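Side-chain contacts in Ceg4 (Legionella pneumophila subsp. pneumophila, PDB 6AOK), which is a magnesium-binding phosphotyrosine phosphatase of the HAD-like type, a bacterial effector that attenuates activation of eukaryotic MAPK pathways, represented here by its N-terminal phosphatase part: residues Asn149-Asn153 and His154-Arg158; Thr24-Ser27 and Gly28-Val32; Gln83-Asp86 and Phe87-Ser90. One frame throughout, in Å; residues are numbered along the deposited sequence. Where two conformers were deposited one is given.

Interaction 1: Asn149-Asn153 and His154-Arg158; sequences NSRLN and HPTER
Arg151 and His154 meet at the C-terminal end of helix 144-153 of the HAD-like alpha/beta domain, where the chain leaves the helix for the loop that leads to strand 161-165 of the parallel sheet. The two side chains cross at about a right angle.

The polar side-chain contact is a hydrogen bond from Arg151 NH1 to His154 ND1, 3.1 Å long and fairly straight at 163°. It lies close to the plane of both groups, although the guanidinium and imidazole planes are 61° apart. ND1 is the acceptor. Arg151 has CG anti to its own N (chi1 -179°) and bends at chi2, which brings the end of the chain back to the histidine. Its NE is held by Asn109, and together these bonds help fix the orientation of the guanidinium.

The contact over the ring is a CH-pi interaction. Arg151 CA sits 3.9 Å from the centroid of the His154 ring. Ser150 O lies over the same face, also offset toward the rim.

Backbone bonding closes the turn. His154 N donates to Arg151 O at 3.0 Å, and only weakly to Ser150 O. Leu152 points away from the turn and touches Ile14 and Phe16 of strand 13-17. On the backbone of the same residue, a water donates a hydrogen bond to Leu152 O at 3.1 Å.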
loop_
_atom_site.group_PDB
_atom_site.type_symbol
_atom_site.label_atom_id
_atom_site.label_comp_id
_atom_site.label_asym_id
_atom_site.label_seq_id
_atom_site.Cartn_x
_atom_site.Cartn_y
_atom_site.Cartn_z
ATOM N N ASN A 149 -7.360 12.789 6.285
ATOM C CA ASN A 149 -8.055 14.062 6.287
ATOM C C ASN A 149 -7.275 15.097 5.490
ATOM O O ASN A 149 -7.848 15.850 4.691
ATOM C CB ASN A 149 -8.255 14.542 7.721
ATOM C CG ASN A 149 -9.036 15.855 7.780
ATOM O OD1 ASN A 149 -10.226 15.872 7.480
ATOM N ND2 ASN A 149 -8.371 16.957 8.167
ATOM N N SER A 150 -5.968 15.166 5.719
ATOM C CA SER A 150 -5.144 16.139 5.006
ATOM C C SER A 150 -5.054 15.805 3.515
ATOM O O SER A 150 -5.125 16.689 2.657
ATOM C CB SER A 150 -3.747 16.177 5.632
ATOM O OG SER A 150 -3.765 16.836 6.882
ATOM N N ARG A 151 -4.887 14.537 3.186
ATOM C CA ARG A 151 -4.794 14.142 1.784
ATOM C C ARG A 151 -6.094 14.431 1.023
ATOM O O ARG A 151 -6.064 14.953 -0.105
ATOM C CB ARG A 151 -4.441 12.663 1.725
ATOM C CG ARG A 151 -4.300 12.161 0.304
ATOM C CD ARG A 151 -3.102 12.838 -0.366
ATOM N NE ARG A 151 -2.820 12.133 -1.611
ATOM C CZ ARG A 151 -2.474 12.727 -2.739
ATOM N NH1 ARG A 151 -2.429 14.047 -2.793
ATOM N NH2 ARG A 151 -2.179 11.984 -3.796
ATOM N N LEU A 152 -7.249 14.149 1.624
ATOM C CA LEU A 152 -8.512 14.412 0.916
ATOM C C LEU A 152 -8.819 15.906 0.809
ATOM O O LEU A 152 -9.658 16.315 -0.010
ATOM C CB LEU A 152 -9.667 13.692 1.611
ATOM C CG LEU A 152 -9.841 12.197 1.339
ATOM C CD1 LEU A 152 -11.007 11.638 2.197
ATOM C CD2 LEU A 152 -10.120 11.980 -0.152
ATOM N N ASN A 153 -8.174 16.727 1.630
ATOM C CA ASN A 153 -8.274 18.170 1.485
ATOM C C ASN A 153 -7.496 18.670 0.276
ATOM O O ASN A 153 -7.767 19.777 -0.175
ATOM C CB ASN A 153 -7.740 18.876 2.758
ATOM C CG ASN A 153 -8.044 20.386 2.780
ATOM O OD1 ASN A 153 -9.191 20.812 2.572
ATOM N ND2 ASN A 153 -7.003 21.197 2.995
ATOM N N HIS A 154 -6.510 17.905 -0.216
ATOM C CA HIS A 154 -5.687 18.370 -1.334
ATOM C C HIS A 154 -6.560 18.605 -2.555
ATOM O O HIS A 154 -7.551 17.898 -2.763
ATOM C CB HIS A 154 -4.595 17.375 -1.693
ATOM C CG HIS A 154 -3.564 17.234 -0.623
ATOM N ND1 HIS A 154 -2.733 16.137 -0.527
ATOM C CD2 HIS A 154 -3.241 18.057 0.410
ATOM C CE1 HIS A 154 -1.957 16.279 0.543
ATOM N NE2 HIS A 154 -2.232 17.446 1.116
ATOM N N PRO A 155 -6.212 19.595 -3.377
ATOM C CA PRO A 155 -7.134 19.985 -4.457
ATOM C C PRO A 155 -7.188 18.949 -5.571
ATOM O O PRO A 155 -7.282 19.305 -6.746
ATOM C CB PRO A 155 -6.571 21.331 -4.940
ATOM C CG PRO A 155 -5.105 21.269 -4.611
ATOM C CD PRO A 155 -5.005 20.451 -3.323
ATOM N N THR A 156 -7.160 17.668 -5.221
ATOM C CA THR A 156 -7.389 16.646 -6.225
ATOM C C THR A 156 -8.878 16.606 -6.587
ATOM O O THR A 156 -9.725 17.214 -5.918
ATOM C CB THR A 156 -6.917 15.281 -5.728
ATOM O OG1 THR A 156 -7.817 14.810 -4.717
ATOM C CG2 THR A 156 -5.489 15.370 -5.165
ATOM N N GLU A 157 -9.193 15.889 -7.678
ATOM C CA GLU A 157 -10.585 15.742 -8.096
ATOM C C GLU A 157 -11.339 14.749 -7.215
ATOM O O GLU A 157 -10.768 13.777 -6.798
ATOM C CB GLU A 157 -10.713 15.253 -9.512
ATOM C CG GLU A 157 -9.486 15.485 -10.341
ATOM C CD GLU A 157 -9.825 16.119 -11.639
ATOM O OE1 GLU A 157 -11.008 16.434 -11.843
ATOM O OE2 GLU A 157 -8.907 16.307 -12.448
ATOM N N ARG A 158 -12.614 15.016 -7.008
ATOM C CA ARG A 158 -13.488 14.194 -6.174
ATOM C C ARG A 158 -13.652 12.792 -6.757
ATOM O O ARG A 158 -13.785 12.607 -7.971
ATOM C CB ARG A 158 -14.848 14.891 -6.053
ATOM C CG ARG A 158 -15.995 14.040 -5.583
ATOM C CD ARG A 158 -16.949 14.903 -4.780
ATOM N NE ARG A 158 -16.304 15.351 -3.558
ATOM C CZ ARG A 158 -16.573 14.855 -2.357
ATOM N NH1 ARG A 158 -17.507 13.924 -2.216
ATOM N NH2 ARG A 158 -15.925 15.305 -1.292
HETATM O O HOH W 1 -9.265 14.956 -2.782
#

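Interaction 2: Thr24-Ser27 and Gly28-Val32; sequences TGKS and GNETV
Ser27 OG touches the side chain of Glu30 in the loop between strand 13-17 and helix 35-39. Ser27 is the centre of the contact. Its carbonyl oxygen takes a hydrogen bond from Thr31 OG1 at 2.9 Å. The hydroxyl comes from above the carbonyl plane, 49° out of it. Glu30 N adds a weak bond to the same oxygen.

The Ser27 hydroxyl lies between the backbone N and the carbonyl carbon of its own residue (chi1 76°). There it reaches Asn29 OD1 in a weak bond of 3.3 Å. It also rests against the aliphatic part of Glu30, with OG 3.4 Å from Glu30 CG.

Glu30 extends beyond CG, and its carboxylate is tied back to the loop by a water. That water donates to Glu30 OE1 at 2.7 Å and accepts from Ser27 N.

This loop follows a sequence consistent with the DxDx(T/V) motif of HAD-type phosphatases, whose two aspartates, Asp18 and Asp20, bind the magnesium ion. The side chain of Ser27 is about 5 Å from the magnesium ion and about 4 Å from the side chain of its third protein ligand, Asp167. Thr31 touches Asp20.

Lys26 crosses Glu30 at about a right angle. Its CD is 3.6 Å from Glu30 OE1, but its NZ stays 5.2 Å from that oxygen. The partner of the amine is Asp86. Bends at chi2 and chi4 of Lys26 turn its end away from the glutamate. A second water bridges two threonines: it accepts from Thr24 OG1 and donates to Thr31 OG1.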
loop_
_atom_site.group_PDB
_atom_site.type_symbol
_atom_site.label_atom_id
_atom_site.label_comp_id
_atom_site.label_asym_id
_atom_site.label_seq_id
_atom_site.Cartn_x
_atom_site.Cartn_y
_atom_site.Cartn_z
ATOM N N THR A 24 0.466 -6.883 2.763
ATOM C CA THR A 24 1.262 -8.057 3.113
ATOM C C THR A 24 0.450 -8.989 3.967
ATOM O O THR A 24 -0.639 -8.647 4.410
ATOM C CB THR A 24 2.550 -7.704 3.880
ATOM O OG1 THR A 24 2.215 -7.402 5.252
ATOM C CG2 THR A 24 3.263 -6.594 3.255
ATOM N N GLY A 25 1.017 -10.169 4.267
ATOM C CA GLY A 25 0.279 -11.053 5.162
ATOM C C GLY A 25 0.698 -11.043 6.630
ATOM O O GLY A 25 0.281 -11.923 7.381
ATOM N N LYS A 26 1.505 -10.075 7.075
ATOM C CA LYS A 26 1.981 -10.024 8.452
ATOM C C LYS A 26 1.673 -8.641 8.999
ATOM O O LYS A 26 1.985 -7.645 8.346
ATOM C CB LYS A 26 3.496 -10.284 8.542
ATOM C CG LYS A 26 3.866 -11.723 8.532
ATOM C CD LYS A 26 3.372 -12.420 9.810
ATOM C CE LYS A 26 3.783 -13.898 9.871
ATOM N NZ LYS A 26 3.103 -14.728 8.817
ATOM N N SER A 27 1.158 -8.581 10.219
ATOM C CA SER A 27 0.884 -7.296 10.857
ATOM C C SER A 27 2.171 -6.509 11.148
ATOM O O SER A 27 3.290 -7.058 11.211
ATOM C CB SER A 27 0.108 -7.514 12.160
ATOM O OG SER A 27 1.002 -7.984 13.150
ATOM N N GLY A 28 2.007 -5.197 11.345
ATOM C CA GLY A 28 3.176 -4.338 11.562
ATOM C C GLY A 28 4.068 -4.791 12.700
ATOM O O GLY A 28 5.293 -4.884 12.550
ATOM N N ASN A 29 3.480 -5.091 13.866
ATOM C CA ASN A 29 4.378 -5.446 14.959
ATOM C C ASN A 29 4.906 -6.874 14.852
ATOM O O ASN A 29 5.821 -7.242 15.609
ATOM C CB ASN A 29 3.696 -5.160 16.327
ATOM C CG ASN A 29 2.765 -6.231 16.780
ATOM O OD1 ASN A 29 2.335 -7.071 15.996
ATOM N ND2 ASN A 29 2.390 -6.180 18.086
ATOM N N GLU A 30 4.405 -7.683 13.917
ATOM C CA GLU A 30 5.071 -8.941 13.585
ATOM C C GLU A 30 6.105 -8.809 12.455
ATOM O O GLU A 30 6.696 -9.821 12.048
ATOM C CB GLU A 30 4.017 -10.015 13.202
ATOM C CG GLU A 30 3.145 -10.354 14.411
ATOM C CD GLU A 30 1.978 -11.272 14.101
ATOM O OE1 GLU A 30 1.971 -11.962 13.048
ATOM O OE2 GLU A 30 1.042 -11.288 14.942
ATOM N N THR A 31 6.328 -7.605 11.933
ATOM C CA THR A 31 7.230 -7.340 10.818
ATOM C C THR A 31 8.474 -6.594 11.254
ATOM O O THR A 31 9.598 -7.026 10.963
ATOM C CB THR A 31 6.501 -6.512 9.740
ATOM O OG1 THR A 31 5.422 -7.283 9.211
ATOM C CG2 THR A 31 7.388 -6.136 8.611
ATOM N N VAL A 32 8.294 -5.460 11.946
ATOM C CA VAL A 32 9.386 -4.490 11.995
ATOM C C VAL A 32 10.408 -4.814 13.053
ATOM O O VAL A 32 11.480 -4.203 13.043
ATOM C CB VAL A 32 8.886 -3.044 12.195
ATOM C CG1 VAL A 32 7.963 -2.630 10.997
ATOM C CG2 VAL A 32 8.203 -2.868 13.578
HETATM O O HOH W 2 4.443 -6.774 6.585
HETATM O O HOH W 3 0.033 -11.080 11.333
#

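Interaction 3: Gln83-Asp86 and Phe87-Ser90; sequences QDVD and FLMS
Asp84 and Phe87 lie side by side and point the same way. Asp84 CB is 3.9 Å from Phe87 CD1, and the carboxylate reaches along to CE1, with OD2 4.0 Å from Phe87 CE1. The carboxylate and ring planes are 46° apart. Asp84 O sits at the ring edge, 3.3 Å from Phe87 CD1. The Phe87 ring is set by CG lying anti to the carbonyl carbon, beside the backbone N (chi1 -81°).

Val85 and Leu88 form the apolar pair. Their side chains cross at about a right angle, and Val85 CG2 meets Leu88 CD1 at 4.1 Å. Leu88 CB also packs on Val85 O.

Two backbone hydrogen bonds hold these pairs in place. Phe87 N donates to Asp84 O at 3.1 Å, and Leu88 N donates to Val85 O at 2.9 Å. Each spans three residues, the spacing of a 3-10 turn. This short 3-10 segment lies in the connection from helix 60-71 to helix 91-100. Ser90 follows as the N-cap of helix 91-100, with its OG accepting from Ala93 N.

Further out, Asp84 OD2 forms a salt bridge with Lys70, and Tyr71 OH bonds to Asp84 O, the oxygen that receives Phe87 N. The buried Phe87, whose side chain is about 7 Å from that of the magnesium ligand Asp20, packs on Tyr71 and Tyr118, and the buried Leu88 packs on Phe67, Tyr71 and Tyr125.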
loop_
_atom_site.group_PDB
_atom_site.type_symbol
_atom_site.label_atom_id
_atom_site.label_comp_id
_atom_site.label_asym_id
_atom_site.label_seq_id
_atom_site.Cartn_x
_atom_site.Cartn_y
_atom_site.Cartn_z
ATOM N N GLN A 83 9.056 -20.340 3.448
ATOM C CA GLN A 83 8.919 -19.737 4.762
ATOM C C GLN A 83 9.020 -18.225 4.664
ATOM O O GLN A 83 9.781 -17.683 3.854
ATOM C CB GLN A 83 9.999 -20.284 5.699
ATOM C CG GLN A 83 10.154 -19.537 7.009
ATOM C CD GLN A 83 11.550 -19.690 7.616
ATOM O OE1 GLN A 83 12.553 -19.851 6.895
ATOM N NE2 GLN A 83 11.620 -19.648 8.948
ATOM N N ASP A 84 8.205 -17.548 5.472
ATOM C CA ASP A 84 8.186 -16.107 5.648
ATOM C C ASP A 84 7.697 -15.361 4.431
ATOM O O ASP A 84 7.877 -14.153 4.354
ATOM C CB ASP A 84 9.556 -15.553 6.052
ATOM C CG ASP A 84 9.884 -15.846 7.504
ATOM O OD1 ASP A 84 9.028 -16.428 8.194
ATOM O OD2 ASP A 84 10.968 -15.458 7.971
ATOM N N VAL A 85 7.072 -16.046 3.474
ATOM C CA VAL A 85 6.578 -15.357 2.290
ATOM C C VAL A 85 5.458 -14.381 2.650
ATOM O O VAL A 85 5.127 -13.485 1.862
ATOM C CB VAL A 85 6.154 -16.426 1.239
ATOM C CG1 VAL A 85 4.939 -17.199 1.738
ATOM C CG2 VAL A 85 5.838 -15.786 -0.109
ATOM N N ASP A 86 4.891 -14.497 3.862
ATOM C CA ASP A 86 3.876 -13.558 4.355
ATOM C C ASP A 86 4.409 -12.144 4.561
ATOM O O ASP A 86 3.596 -11.213 4.648
ATOM C CB ASP A 86 3.266 -14.058 5.673
ATOM C CG ASP A 86 2.364 -15.265 5.484
ATOM O OD1 ASP A 86 1.887 -15.813 6.499
ATOM O OD2 ASP A 86 2.127 -15.680 4.323
ATOM N N PHE A 87 5.737 -11.946 4.627
ATOM C CA PHE A 87 6.277 -10.587 4.549
ATOM C C PHE A 87 5.960 -9.894 3.237
ATOM O O PHE A 87 5.992 -8.657 3.167
ATOM C CB PHE A 87 7.788 -10.588 4.635
ATOM C CG PHE A 87 8.335 -10.693 6.015
ATOM C CD1 PHE A 87 8.302 -11.906 6.694
ATOM C CD2 PHE A 87 8.953 -9.592 6.613
ATOM C CE1 PHE A 87 8.843 -12.024 7.957
ATOM C CE2 PHE A 87 9.517 -9.710 7.894
ATOM C CZ PHE A 87 9.468 -10.930 8.554
ATOM N N LEU A 88 5.696 -10.656 2.187
ATOM C CA LEU A 88 5.539 -10.109 0.851
ATOM C C LEU A 88 4.059 -9.891 0.515
ATOM O O LEU A 88 3.157 -10.342 1.231
ATOM C CB LEU A 88 6.190 -11.048 -0.171
ATOM C CG LEU A 88 7.655 -11.407 0.042
ATOM C CD1 LEU A 88 8.042 -12.399 -1.024
ATOM C CD2 LEU A 88 8.442 -10.137 -0.124
HETATM N N MSE A 89 3.815 -9.186 -0.581
HETATM C CA MSE A 89 2.463 -9.050 -1.151
HETATM C C MSE A 89 2.024 -10.354 -1.742
HETATM O O MSE A 89 2.834 -11.023 -2.355
HETATM C CB MSE A 89 2.431 -8.049 -2.298
HETATM C CG MSE A 89 2.566 -6.665 -1.956
HETATM SE SE MSE A 89 2.103 -5.688 -3.571
HETATM C CE MSE A 89 3.953 -5.365 -4.154
ATOM N N SER A 90 0.743 -10.711 -1.643
ATOM C CA SER A 90 0.268 -11.888 -2.352
ATOM C C SER A 90 0.277 -11.634 -3.867
ATOM O O SER A 90 0.244 -10.495 -4.319
ATOM C CB SER A 90 -1.158 -12.252 -1.915
ATOM O OG SER A 90 -2.052 -11.196 -2.239
#

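Interactions 2 and 3 are neighbours on one side of the chain's centre, with their own centres about 10 Å apart. They touch through the salt bridge of Lys26 NZ to Asp86 OD1 at 2.8 Å, and Gly25 N probably donates to Asp86 O. Interaction 1 lies on the opposite side, about 29 and 32 Å from them between centres. It is a surface contact at a helix end. Interaction 2 is also a surface contact, though close to the magnesium ion. Interaction 3 is partly buried. Their chemistry differs accordingly: an arginine-histidine pair in the first, hydroxyls and waters in the second, apolar and aromatic side chains with one carboxylate alongside in the third.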